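Peroxiredoxin (Clostridioides difficile, PDB 6TSB) probably reduces peroxides through its peroxiredoxin part and hydrolyses chitin through the family 18 glycoside hydrolase domain of the spore coat protein CotE, which this chain comprises. Local coordinates at residues A[51-57]-A[88-92]; A[68-72]-A[121-125]; A[155-159]-A[185-191]; A[222-226]-A[235-239]; A[310-315]-A[360-364]. All coordinates share one frame. Residues are numbered along the deposited sequence.

Contact 1 (A[51-57]-A[88-92])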
# COMPACT_ATOMS: atom_id res chain seq x y z
N ALA A 51 -5.45 27.52 9.88
CA ALA A 51 -6.61 27.72 10.77
C ALA A 51 -7.87 27.00 10.23
O ALA A 51 -8.75 26.63 11.04
CB ALA A 51 -6.88 29.19 10.90
N GLN A 52 -8.01 26.93 8.91
CA GLN A 52 -9.23 26.44 8.22
C GLN A 52 -9.46 24.96 8.55
O GLN A 52 -10.61 24.55 8.55
CB GLN A 52 -9.10 26.65 6.70
CG GLN A 52 -8.90 28.11 6.28
CD GLN A 52 -9.92 29.01 6.94
OE1 GLN A 52 -9.58 30.02 7.55
NE2 GLN A 52 -11.17 28.59 6.90
N LEU A 53 -8.39 24.18 8.80
CA LEU A 53 -8.46 22.74 9.14
C LEU A 53 -8.87 22.50 10.61
O LEU A 53 -9.38 21.37 10.88
CB LEU A 53 -7.08 22.12 8.90
CG LEU A 53 -6.60 22.06 7.45
CD1 LEU A 53 -5.22 21.42 7.41
CD2 LEU A 53 -7.58 21.27 6.58
N LEU A 54 -8.66 23.47 11.51
CA LEU A 54 -8.62 23.26 12.99
C LEU A 54 -9.76 24.02 13.67
O LEU A 54 -10.05 25.13 13.23
CB LEU A 54 -7.27 23.77 13.50
CG LEU A 54 -6.07 23.19 12.79
CD1 LEU A 54 -4.78 23.71 13.40
CD2 LEU A 54 -6.11 21.67 12.80
N ASP A 55 -10.35 23.44 14.73
CA ASP A 55 -11.28 24.14 15.65
C ASP A 55 -10.45 24.83 16.75
O ASP A 55 -10.94 25.79 17.37
CB ASP A 55 -12.30 23.19 16.28
CG ASP A 55 -13.23 22.51 15.30
OD1 ASP A 55 -14.18 23.18 14.88
OD2 ASP A 55 -13.00 21.32 14.97
N ALA A 56 -9.26 24.30 17.03
CA ALA A 56 -8.42 24.78 18.13
C ALA A 56 -6.95 24.44 17.91
O ALA A 56 -6.62 23.39 17.30
CB ALA A 56 -8.91 24.19 19.42
N VAL A 57 -6.11 25.35 18.37
CA VAL A 57 -4.63 25.26 18.38
C VAL A 57 -4.19 25.35 19.84
O VAL A 57 -4.76 26.20 20.62
CB VAL A 57 -3.98 26.36 17.51
CG1 VAL A 57 -4.24 26.11 16.05
CG2 VAL A 57 -4.44 27.75 17.89
N LYS A 88 -10.05 33.97 11.21
CA LYS A 88 -10.96 32.94 11.79
C LYS A 88 -11.24 33.25 13.26
O LYS A 88 -10.69 32.60 14.16
CB LYS A 88 -10.38 31.53 11.59
CG LYS A 88 -11.38 30.42 11.87
CD LYS A 88 -11.05 29.07 11.27
CE LYS A 88 -12.15 28.06 11.52
NZ LYS A 88 -11.61 26.72 11.79
N PRO A 89 -12.14 34.22 13.58
CA PRO A 89 -12.35 34.65 14.96
C PRO A 89 -12.86 33.55 15.91
O PRO A 89 -12.75 33.71 17.11
CB PRO A 89 -13.40 35.77 14.85
CG PRO A 89 -13.40 36.16 13.39
CD PRO A 89 -13.01 34.92 12.63
N SER A 90 -13.41 32.46 15.35
CA SER A 90 -13.96 31.30 16.11
C SER A 90 -12.84 30.31 16.49
O SER A 90 -13.14 29.35 17.22
CB SER A 90 -15.03 30.62 15.30
OG SER A 90 -14.46 29.93 14.19
N LEU A 91 -11.62 30.48 15.97
CA LEU A 91 -10.48 29.59 16.33
C LEU A 91 -10.22 29.77 17.82
O LEU A 91 -10.29 30.93 18.30
CB LEU A 91 -9.24 29.92 15.50
CG LEU A 91 -7.99 29.10 15.82
CD1 LEU A 91 -8.12 27.68 15.32
CD2 LEU A 91 -6.76 29.74 15.21
N LYS A 92 -10.01 28.65 18.51
CA LYS A 92 -9.73 28.62 19.96
C LYS A 92 -8.21 28.51 20.09
O LYS A 92 -7.62 27.60 19.45
CB LYS A 92 -10.46 27.47 20.65
CG LYS A 92 -11.93 27.73 20.95
CD LYS A 92 -12.68 26.49 21.43
CE LYS A 92 -13.90 26.80 22.26
NZ LYS A 92 -15.13 26.92 21.43
O HOH W 1 -13.41 26.27 17.55
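Backbone hydrogen bonds fix the register here. K92 N donates to D55 O (3.2 Å) and V57 N donates to K92 O (2.9 Å, 168° at the hydrogen), so K92 brackets A56 in a parallel bridge with a CA-CA distance of 4.5 Å; A56 CA also makes a CA-H...O contact of 3.2 Å with K92 O. A second polar group lies in the preceding turn, where the extended K88 side chain sends NZ to A51 O (3.0 Å) and L54 O (2.7 Å). One water extends the polar edge, donating to D55 O at 2.5 Å and S90 O at 3.1 Å. Apolar contact centres on L91: its CD1 lies 4.4 Å from L54 CB, while its CD2 is 4.3 Å from A51 CB and 4.1 Å from V57 CG2. The type I turn K88-L91 thus delivers the chain from helix 75-83 into strand 92-98 beside strand 56-64, the closing step of a beta-alpha-beta crossover of the family 18 TIM barrel.

Contact 2 (A[68-72]-A[121-125])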
# COMPACT_ATOMS: atom_id res chain seq x y z
N GLY A 68 7.96 29.38 41.03
CA GLY A 68 6.59 28.90 40.82
C GLY A 68 5.84 29.86 39.92
O GLY A 68 4.60 29.75 39.89
N ASN A 69 6.57 30.75 39.23
CA ASN A 69 6.00 31.78 38.32
C ASN A 69 5.94 31.22 36.89
O ASN A 69 6.96 30.68 36.40
CB ASN A 69 6.78 33.09 38.43
CG ASN A 69 6.60 33.74 39.79
OD1 ASN A 69 5.51 33.76 40.35
ND2 ASN A 69 7.67 34.29 40.32
N LEU A 70 4.78 31.33 36.25
CA LEU A 70 4.54 31.01 34.81
C LEU A 70 5.33 31.96 33.91
O LEU A 70 5.23 33.18 34.12
CB LEU A 70 3.05 31.18 34.49
CG LEU A 70 2.08 30.15 35.03
CD1 LEU A 70 0.69 30.44 34.51
CD2 LEU A 70 2.48 28.73 34.67
N PHE A 71 6.01 31.44 32.90
CA PHE A 71 6.56 32.24 31.78
C PHE A 71 6.43 31.48 30.45
O PHE A 71 6.36 30.26 30.47
CB PHE A 71 8.02 32.60 32.10
CG PHE A 71 8.98 31.43 32.03
CD1 PHE A 71 9.01 30.48 33.04
CD2 PHE A 71 9.85 31.30 30.96
CE1 PHE A 71 9.89 29.41 32.96
CE2 PHE A 71 10.73 30.23 30.89
CZ PHE A 71 10.75 29.29 31.89
N ILE A 72 6.46 32.22 29.34
CA ILE A 72 6.51 31.73 27.93
C ILE A 72 7.95 31.85 27.44
O ILE A 72 8.43 32.94 27.21
CB ILE A 72 5.61 32.59 27.02
CG1 ILE A 72 4.34 33.14 27.68
CG2 ILE A 72 5.33 31.84 25.73
CD1 ILE A 72 3.13 32.24 27.68
N GLN A 121 -2.09 32.88 38.39
CA GLN A 121 -1.15 33.16 37.29
C GLN A 121 -1.72 32.62 35.98
O GLN A 121 -1.44 33.21 34.92
CB GLN A 121 0.19 32.51 37.60
CG GLN A 121 0.83 33.10 38.84
CD GLN A 121 2.33 33.01 38.76
OE1 GLN A 121 2.94 33.33 37.74
NE2 GLN A 121 2.93 32.58 39.84
N VAL A 122 -2.45 31.51 36.04
CA VAL A 122 -3.13 30.94 34.83
C VAL A 122 -4.12 31.99 34.34
O VAL A 122 -4.13 32.30 33.14
CB VAL A 122 -3.79 29.59 35.14
CG1 VAL A 122 -4.73 29.15 34.04
CG2 VAL A 122 -2.72 28.53 35.39
N ASN A 123 -4.92 32.54 35.25
CA ASN A 123 -6.00 33.48 34.87
C ASN A 123 -5.36 34.76 34.36
O ASN A 123 -5.93 35.40 33.47
CB ASN A 123 -6.93 33.74 36.05
CG ASN A 123 -8.12 34.58 35.66
OD1 ASN A 123 -8.32 35.66 36.19
ND2 ASN A 123 -8.89 34.11 34.69
N GLN A 124 -4.19 35.10 34.90
CA GLN A 124 -3.44 36.30 34.47
C GLN A 124 -2.95 36.09 33.04
O GLN A 124 -3.11 36.98 32.23
CB GLN A 124 -2.27 36.59 35.40
CG GLN A 124 -1.84 38.04 35.30
CD GLN A 124 -0.34 38.18 35.45
OE1 GLN A 124 0.18 38.20 36.57
NE2 GLN A 124 0.34 38.28 34.32
N MET A 125 -2.34 34.96 32.75
CA MET A 125 -1.85 34.67 31.38
C MET A 125 -3.03 34.62 30.40
O MET A 125 -2.87 35.09 29.25
CB MET A 125 -1.07 33.36 31.37
CG MET A 125 -0.63 32.95 30.00
SD MET A 125 0.21 31.39 30.12
CE MET A 125 1.69 31.94 30.97
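Q121 supplies the polar part through the shape of its side chain. Chi1 is m and chi2 t, which carries the amide from helix 112-128 to the backbone of 68-72, and chi3 of 46° turns it so that both ends are used: OE1 accepts from L70 N at 3.1 Å (149°), and NE2 donates to N69 OD1 at 2.9 Å. N69, in m, bends its amide back to meet it. L70 points toward the helix in the m,t rotamer, placing CD1 3.8 Å from Q121 CB and 4.0 Å from V122 CG2. M125 is t,t,m; the m bend brings CE to 3.8 Å from L70 CB and 3.6 Å from I72 CD1. I72 meets it with chi1 of -34°, between wells. F71 turns away from the helix. Behind the pair, L70 and V122 rest on I97 of barrel strand 92-98. The contact therefore has a polar end, where one glutamine satisfies a backbone amide and a side-chain oxygen, and an apolar end whose methyl contacts face the barrel sheet.

Contact 3 (A[155-159]-A[185-191])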
# COMPACT_ATOMS: atom_id res chain seq x y z
N ARG A 155 -1.73 12.80 43.21
CA ARG A 155 -2.97 12.35 42.53
C ARG A 155 -4.15 13.11 43.12
O ARG A 155 -4.91 13.68 42.36
CB ARG A 155 -3.11 10.82 42.61
CG ARG A 155 -4.43 10.24 42.13
CD ARG A 155 -4.29 8.74 41.85
NE ARG A 155 -5.48 8.12 41.28
CZ ARG A 155 -6.55 7.73 41.97
NH1 ARG A 155 -6.61 7.88 43.28
NH2 ARG A 155 -7.58 7.18 41.34
N GLU A 156 -4.32 13.12 44.43
CA GLU A 156 -5.47 13.86 45.00
C GLU A 156 -5.23 15.36 44.80
O GLU A 156 -6.23 16.10 44.66
CB GLU A 156 -5.68 13.50 46.47
CG GLU A 156 -6.35 12.16 46.66
CD GLU A 156 -6.24 11.67 48.09
OE1 GLU A 156 -5.15 11.17 48.45
OE2 GLU A 156 -7.22 11.86 48.86
N ASN A 157 -3.97 15.78 44.82
CA ASN A 157 -3.58 17.21 44.75
C ASN A 157 -3.94 17.73 43.36
O ASN A 157 -4.44 18.88 43.28
CB ASN A 157 -2.11 17.42 45.14
CG ASN A 157 -1.85 17.34 46.64
OD1 ASN A 157 -2.79 17.27 47.46
ND2 ASN A 157 -0.57 17.31 47.01
N PHE A 158 -3.75 16.90 42.32
CA PHE A 158 -4.05 17.30 40.92
C PHE A 158 -5.50 17.79 40.85
O PHE A 158 -5.78 18.83 40.25
CB PHE A 158 -3.74 16.15 39.96
CG PHE A 158 -3.81 16.46 38.48
CD1 PHE A 158 -3.50 17.73 37.99
CD2 PHE A 158 -4.12 15.46 37.56
CE1 PHE A 158 -3.52 18.00 36.63
CE2 PHE A 158 -4.13 15.73 36.20
CZ PHE A 158 -3.83 16.99 35.74
N THR A 159 -6.42 17.08 41.48
CA THR A 159 -7.86 17.42 41.41
C THR A 159 -8.10 18.79 42.02
O THR A 159 -9.00 19.56 41.54
CB THR A 159 -8.70 16.37 42.16
OG1 THR A 159 -8.31 15.07 41.70
CG2 THR A 159 -10.19 16.59 41.99
N TYR A 185 -1.64 5.30 35.20
CA TYR A 185 -2.12 6.70 35.18
C TYR A 185 -3.49 6.75 35.88
O TYR A 185 -3.76 7.70 36.64
CB TYR A 185 -2.14 7.31 33.76
CG TYR A 185 -2.54 8.77 33.70
CD1 TYR A 185 -3.87 9.15 33.76
CD2 TYR A 185 -1.59 9.79 33.63
CE1 TYR A 185 -4.25 10.48 33.76
CE2 TYR A 185 -1.96 11.14 33.61
CZ TYR A 185 -3.29 11.48 33.70
OH TYR A 185 -3.69 12.77 33.71
N ILE A 186 -4.35 5.76 35.66
CA ILE A 186 -5.73 5.83 36.22
C ILE A 186 -5.69 5.66 37.75
O ILE A 186 -6.52 6.33 38.42
CB ILE A 186 -6.66 4.85 35.52
CG1 ILE A 186 -6.94 5.35 34.11
CG2 ILE A 186 -7.96 4.66 36.32
CD1 ILE A 186 -6.99 4.27 33.09
N ASN A 187 -4.76 4.84 38.25
CA ASN A 187 -4.67 4.45 39.68
C ASN A 187 -3.70 5.34 40.47
O ASN A 187 -3.90 5.44 41.68
CB ASN A 187 -4.24 2.98 39.84
CG ASN A 187 -5.21 2.00 39.22
OD1 ASN A 187 -6.44 2.20 39.23
ND2 ASN A 187 -4.67 0.95 38.63
N SER A 188 -2.66 5.92 39.85
CA SER A 188 -1.51 6.58 40.53
C SER A 188 -1.27 8.04 40.09
O SER A 188 -0.39 8.68 40.71
CB SER A 188 -0.26 5.79 40.32
OG SER A 188 -0.45 4.48 40.79
N SER A 189 -1.94 8.54 39.04
CA SER A 189 -1.70 9.92 38.53
C SER A 189 -2.96 10.77 38.68
O SER A 189 -2.85 11.86 39.19
CB SER A 189 -1.18 9.92 37.13
OG SER A 189 0.08 9.28 37.10
N ALA A 190 -4.13 10.29 38.30
CA ALA A 190 -5.33 11.15 38.31
C ALA A 190 -6.56 10.38 38.78
O ALA A 190 -6.63 9.14 38.62
CB ALA A 190 -5.53 11.74 36.95
N GLU A 191 -7.48 11.14 39.35
CA GLU A 191 -8.81 10.72 39.81
C GLU A 191 -9.71 11.04 38.63
O GLU A 191 -10.29 12.13 38.63
CB GLU A 191 -9.26 11.46 41.09
CG GLU A 191 -8.36 11.27 42.31
CD GLU A 191 -8.89 11.98 43.56
OE1 GLU A 191 -9.05 13.23 43.54
OE2 GLU A 191 -9.19 11.27 44.56
O HOH W 2 -8.96 7.29 38.59
O HOH W 3 -6.82 13.78 40.07
O HOH W 4 -8.75 15.13 45.45
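R155 comes first and carries the largest share of the interface. Its CA lies 4.8 Å from that of S189, and CA-H meets S189 O (R155 CA to S189 O 3.4 Å). With chi1 to chi3 all t, the side chain runs out along the end of helix 183-188, where R155 NH2 donates to I186 O at 3.2 Å and R155 NE makes a weak bond to A190 O at 3.1 Å; a water accepts from R155 NH2 (3.1 Å) and donates to I186 O (2.6 Å). E191 CG covers one guanidinium face and N187 O the other. E156 follows, its carbonyl reached by a water that also donates to E191 OE1. F158 presents its ring edge to A190 CB (4.0 Å from F158 CD2) and packs edge-to-face on W138. T159 OG1 donates to E191 OE1 at 2.7 Å, and another water ties R155 O, T159 OG1 and E191 N together. E191 itself is the N-cap residue before helix 192-195. Two successive beta-alpha units of the family 18 TIM barrel meet here, side by side in its outer helical layer: helix 154-169, after strand 133-137, and the helices following strand 174-179.

Contact 4 (A[222-226]-A[235-239])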
# COMPACT_ATOMS: atom_id res chain seq x y z
N GLN A 222 4.10 2.25 18.25
CA GLN A 222 4.07 3.37 19.23
C GLN A 222 2.61 3.80 19.48
O GLN A 222 2.39 4.35 20.56
CB GLN A 222 4.92 4.55 18.74
CG GLN A 222 4.28 5.40 17.64
CD GLN A 222 4.66 6.86 17.72
OE1 GLN A 222 4.80 7.42 18.81
NE2 GLN A 222 4.79 7.52 16.58
N ALA A 223 1.69 3.56 18.53
CA ALA A 223 0.29 4.09 18.53
C ALA A 223 -0.71 3.09 17.90
O ALA A 223 -1.72 3.53 17.26
CB ALA A 223 0.27 5.42 17.82
N ASN A 224 -0.53 1.79 18.14
CA ASN A 224 -1.44 0.73 17.64
C ASN A 224 -2.87 1.04 18.10
O ASN A 224 -3.06 1.31 19.30
CB ASN A 224 -0.94 -0.66 18.02
CG ASN A 224 -0.69 -0.85 19.50
OD1 ASN A 224 0.39 -0.54 20.02
ND2 ASN A 224 -1.67 -1.46 20.16
N LEU A 225 -3.84 1.06 17.19
CA LEU A 225 -5.24 1.35 17.60
C LEU A 225 -5.78 0.12 18.36
O LEU A 225 -6.37 0.33 19.45
CB LEU A 225 -6.08 1.74 16.39
CG LEU A 225 -7.55 2.00 16.67
CD1 LEU A 225 -7.74 3.10 17.71
CD2 LEU A 225 -8.31 2.33 15.39
N PHE A 226 -5.49 -1.10 17.90
CA PHE A 226 -5.85 -2.38 18.58
C PHE A 226 -4.59 -3.21 18.84
O PHE A 226 -3.52 -2.80 18.40
CB PHE A 226 -6.88 -3.14 17.75
CG PHE A 226 -8.18 -2.40 17.58
CD1 PHE A 226 -9.06 -2.26 18.65
CD2 PHE A 226 -8.54 -1.87 16.36
CE1 PHE A 226 -10.28 -1.61 18.48
CE2 PHE A 226 -9.74 -1.19 16.20
CZ PHE A 226 -10.61 -1.06 17.26
N TYR A 235 -0.50 -2.16 25.84
CA TYR A 235 -0.57 -0.80 25.23
C TYR A 235 -1.30 -0.86 23.89
O TYR A 235 -0.82 -1.50 22.94
CB TYR A 235 0.82 -0.18 25.10
CG TYR A 235 1.43 0.20 26.42
CD1 TYR A 235 2.09 -0.73 27.21
CD2 TYR A 235 1.31 1.50 26.90
CE1 TYR A 235 2.64 -0.38 28.43
CE2 TYR A 235 1.86 1.86 28.12
CZ TYR A 235 2.52 0.92 28.89
OH TYR A 235 3.05 1.28 30.09
N SER A 236 -2.42 -0.15 23.82
CA SER A 236 -3.22 0.08 22.60
C SER A 236 -4.11 1.32 22.78
O SER A 236 -4.59 1.57 23.94
CB SER A 236 -4.02 -1.15 22.29
OG SER A 236 -5.36 -0.98 22.74
N VAL A 237 -4.40 2.06 21.71
CA VAL A 237 -5.26 3.28 21.82
C VAL A 237 -6.60 2.86 22.44
O VAL A 237 -7.01 3.51 23.40
CB VAL A 237 -5.48 4.00 20.48
CG1 VAL A 237 -6.49 5.11 20.59
CG2 VAL A 237 -4.16 4.50 19.88
N ASP A 238 -7.22 1.81 21.90
CA ASP A 238 -8.60 1.36 22.24
C ASP A 238 -8.69 1.06 23.74
O ASP A 238 -9.68 1.47 24.36
CB ASP A 238 -9.01 0.13 21.42
CG ASP A 238 -10.27 -0.61 21.87
OD1 ASP A 238 -11.41 -0.05 21.75
OD2 ASP A 238 -10.10 -1.73 22.34
N ALA A 239 -7.74 0.32 24.28
CA ALA A 239 -7.67 -0.02 25.72
C ALA A 239 -7.53 1.27 26.58
O ALA A 239 -8.01 1.26 27.74
CB ALA A 239 -6.54 -1.00 25.97
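Y235 engages through its backbone: its O accepts from N224 ND2 at 2.9 Å. The p rotamer of N224 lets the same ND2 also donate to F226 O at 2.9 Å, so one side-chain amide pins both segments. S236 is the N-cap of helix 237-246; its OG accepts from A239 N at 3.1 Å (169° at the hydrogen), and its CB sits 3.2 Å from N224 ND2. V237 opens the helix, with its N donating to N224 O at 2.9 Å (170°) and its CB 3.7 Å from L225 CD1. This helix leads into strand 254-264 after the long loop that follows strand 201-204, making the segments part of one beta-alpha-beta unit of the TIM barrel, the loop folding back onto the helix start. D238 N then donates to L225 O at 3.0 Å, so V237, D238 and A239, whose amides lack partners within the helix, are all satisfied. The D238 carboxylate carbon CG lies 3.5 Å from F226 CE1, while its OD1 is hydrogen-bonded to Y320 of the second subunit.

Contact 5 (A[310-315]-A[360-364]); sequences DALSIF and LEGIY
The D310 carboxylate works two ways. OD1 caps its helix, accepting from S313 N (3.3 Å) and weakly from L312 N (3.3 Å), while OD2 is hydrogen-bonded mainly to Y287 OH and takes a weak bond from Y364 OH at 2.8 Å. D310, at phi/psi -116/-163 with chi1 p, precedes helix 311-323; D310 N donates to S313 OG (3.3 Å; chi1 p), completing a capping box. After helix 353-361 the chain folds back through G362 (phi/psi -99/29), I363 (-147/-48) and Y364 (-99/118), with Y364 N donating to L360 O at 3.0 Å. The nearest CA pair is L312-L360, 7.0 Å. This joins helix 311-323 to the chain's last helix, 353-361, and its tail, and F367 of the second subunit packs on L312 and L360. Y364 (chi1 m, chi2 89°) offers a ring face to L312 CB (t,p rotamer), a CH-pi contact 3.9 Å from the centroid. L360 (m,t) puts CD2 3.6 Å from A311 CB and CD1 3.5 Å from F315 CB (chi1 t).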
# COMPACT_ATOMS: atom_id res chain seq x y z
N ASP A 310 2.44 -6.06 -9.34
CA ASP A 310 3.20 -6.29 -8.08
C ASP A 310 2.64 -7.57 -7.46
O ASP A 310 1.96 -8.32 -8.19
CB ASP A 310 3.14 -5.07 -7.16
CG ASP A 310 1.76 -4.80 -6.58
OD1 ASP A 310 0.79 -5.50 -6.97
OD2 ASP A 310 1.67 -3.87 -5.74
N ALA A 311 2.90 -7.80 -6.18
CA ALA A 311 2.62 -9.08 -5.50
C ALA A 311 1.09 -9.30 -5.36
O ALA A 311 0.62 -10.48 -5.37
CB ALA A 311 3.30 -9.07 -4.17
N LEU A 312 0.37 -8.20 -5.15
CA LEU A 312 -1.10 -8.19 -4.93
C LEU A 312 -1.81 -8.49 -6.26
O LEU A 312 -2.60 -9.45 -6.29
CB LEU A 312 -1.54 -6.84 -4.36
CG LEU A 312 -3.05 -6.68 -4.21
CD1 LEU A 312 -3.58 -7.71 -3.20
CD2 LEU A 312 -3.45 -5.25 -3.83
N SER A 313 -1.58 -7.70 -7.32
CA SER A 313 -2.21 -7.96 -8.65
C SER A 313 -1.76 -9.33 -9.20
O SER A 313 -2.59 -9.94 -9.90
CB SER A 313 -2.01 -6.82 -9.61
OG SER A 313 -0.68 -6.78 -10.10
N ILE A 314 -0.62 -9.90 -8.81
CA ILE A 314 -0.24 -11.30 -9.21
C ILE A 314 -1.01 -12.33 -8.38
O ILE A 314 -1.36 -13.42 -8.92
CB ILE A 314 1.27 -11.57 -9.09
CG1 ILE A 314 2.07 -10.73 -10.08
CG2 ILE A 314 1.58 -13.06 -9.22
CD1 ILE A 314 3.54 -10.71 -9.81
N PHE A 315 -1.22 -12.05 -7.09
CA PHE A 315 -2.06 -12.92 -6.23
C PHE A 315 -3.50 -12.97 -6.81
O PHE A 315 -4.05 -14.07 -6.96
CB PHE A 315 -2.05 -12.40 -4.80
CG PHE A 315 -3.12 -13.02 -3.94
CD1 PHE A 315 -2.95 -14.29 -3.41
CD2 PHE A 315 -4.29 -12.32 -3.68
CE1 PHE A 315 -3.94 -14.85 -2.62
CE2 PHE A 315 -5.28 -12.88 -2.89
CZ PHE A 315 -5.10 -14.15 -2.36
N LEU A 360 0.85 -11.15 2.24
CA LEU A 360 0.29 -9.85 1.77
C LEU A 360 -0.63 -9.23 2.84
O LEU A 360 -0.91 -8.00 2.72
CB LEU A 360 -0.49 -10.06 0.45
CG LEU A 360 0.27 -10.66 -0.75
CD1 LEU A 360 -0.67 -10.84 -1.93
CD2 LEU A 360 1.45 -9.81 -1.19
N GLU A 361 -1.10 -10.02 3.82
CA GLU A 361 -1.86 -9.53 5.01
C GLU A 361 -0.94 -8.62 5.83
O GLU A 361 -1.47 -7.70 6.48
CB GLU A 361 -2.39 -10.67 5.90
CG GLU A 361 -3.74 -11.29 5.49
CD GLU A 361 -4.98 -10.39 5.51
OE1 GLU A 361 -4.90 -9.25 6.03
OE2 GLU A 361 -6.04 -10.84 5.02
N GLY A 362 0.37 -8.86 5.75
CA GLY A 362 1.43 -8.09 6.45
C GLY A 362 2.09 -7.06 5.57
O GLY A 362 3.27 -6.76 5.82
N ILE A 363 1.40 -6.51 4.57
CA ILE A 363 1.95 -5.52 3.59
C ILE A 363 0.86 -4.53 3.15
O ILE A 363 1.14 -3.30 3.09
CB ILE A 363 2.56 -6.23 2.36
CG1 ILE A 363 3.71 -7.18 2.73
CG2 ILE A 363 2.99 -5.19 1.33
CD1 ILE A 363 4.20 -8.05 1.59
N TYR A 364 -0.32 -5.03 2.79
CA TYR A 364 -1.39 -4.22 2.17
C TYR A 364 -2.42 -3.81 3.22
O TYR A 364 -3.07 -4.70 3.84
CB TYR A 364 -2.00 -4.98 0.99
CG TYR A 364 -1.02 -5.07 -0.14
CD1 TYR A 364 -0.12 -6.12 -0.24
CD2 TYR A 364 -0.93 -4.05 -1.08
CE1 TYR A 364 0.80 -6.19 -1.28
CE2 TYR A 364 -0.01 -4.09 -2.12
CZ TYR A 364 0.85 -5.17 -2.23
OH TYR A 364 1.75 -5.22 -3.26

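In the fold
Contacts 1 to 4 belong to the barrel and are partly buried except contact 4, which is buried, as is contact 5. Contacts 1 and 2 reach one sheet, through neighbouring strands 56-64 and 70-71, yet contact 1 is a strand bridge and contact 2 strand against helix. Main-chain bonds set the geometry in contacts 1 and 4; contact 3 relies more on arginine and ordered water, and contact 5 chiefly on apolar side chains, beside one capping carboxylate. Contacts 3 and 4 come within about 6 Å at their nearest atoms, whereas the centres of contacts 2 and 5 are about 55 Å apart, across the chain's centre. Both contacts 4 and 5 face the second subunit extensively; contacts 2 and 3 do not touch it.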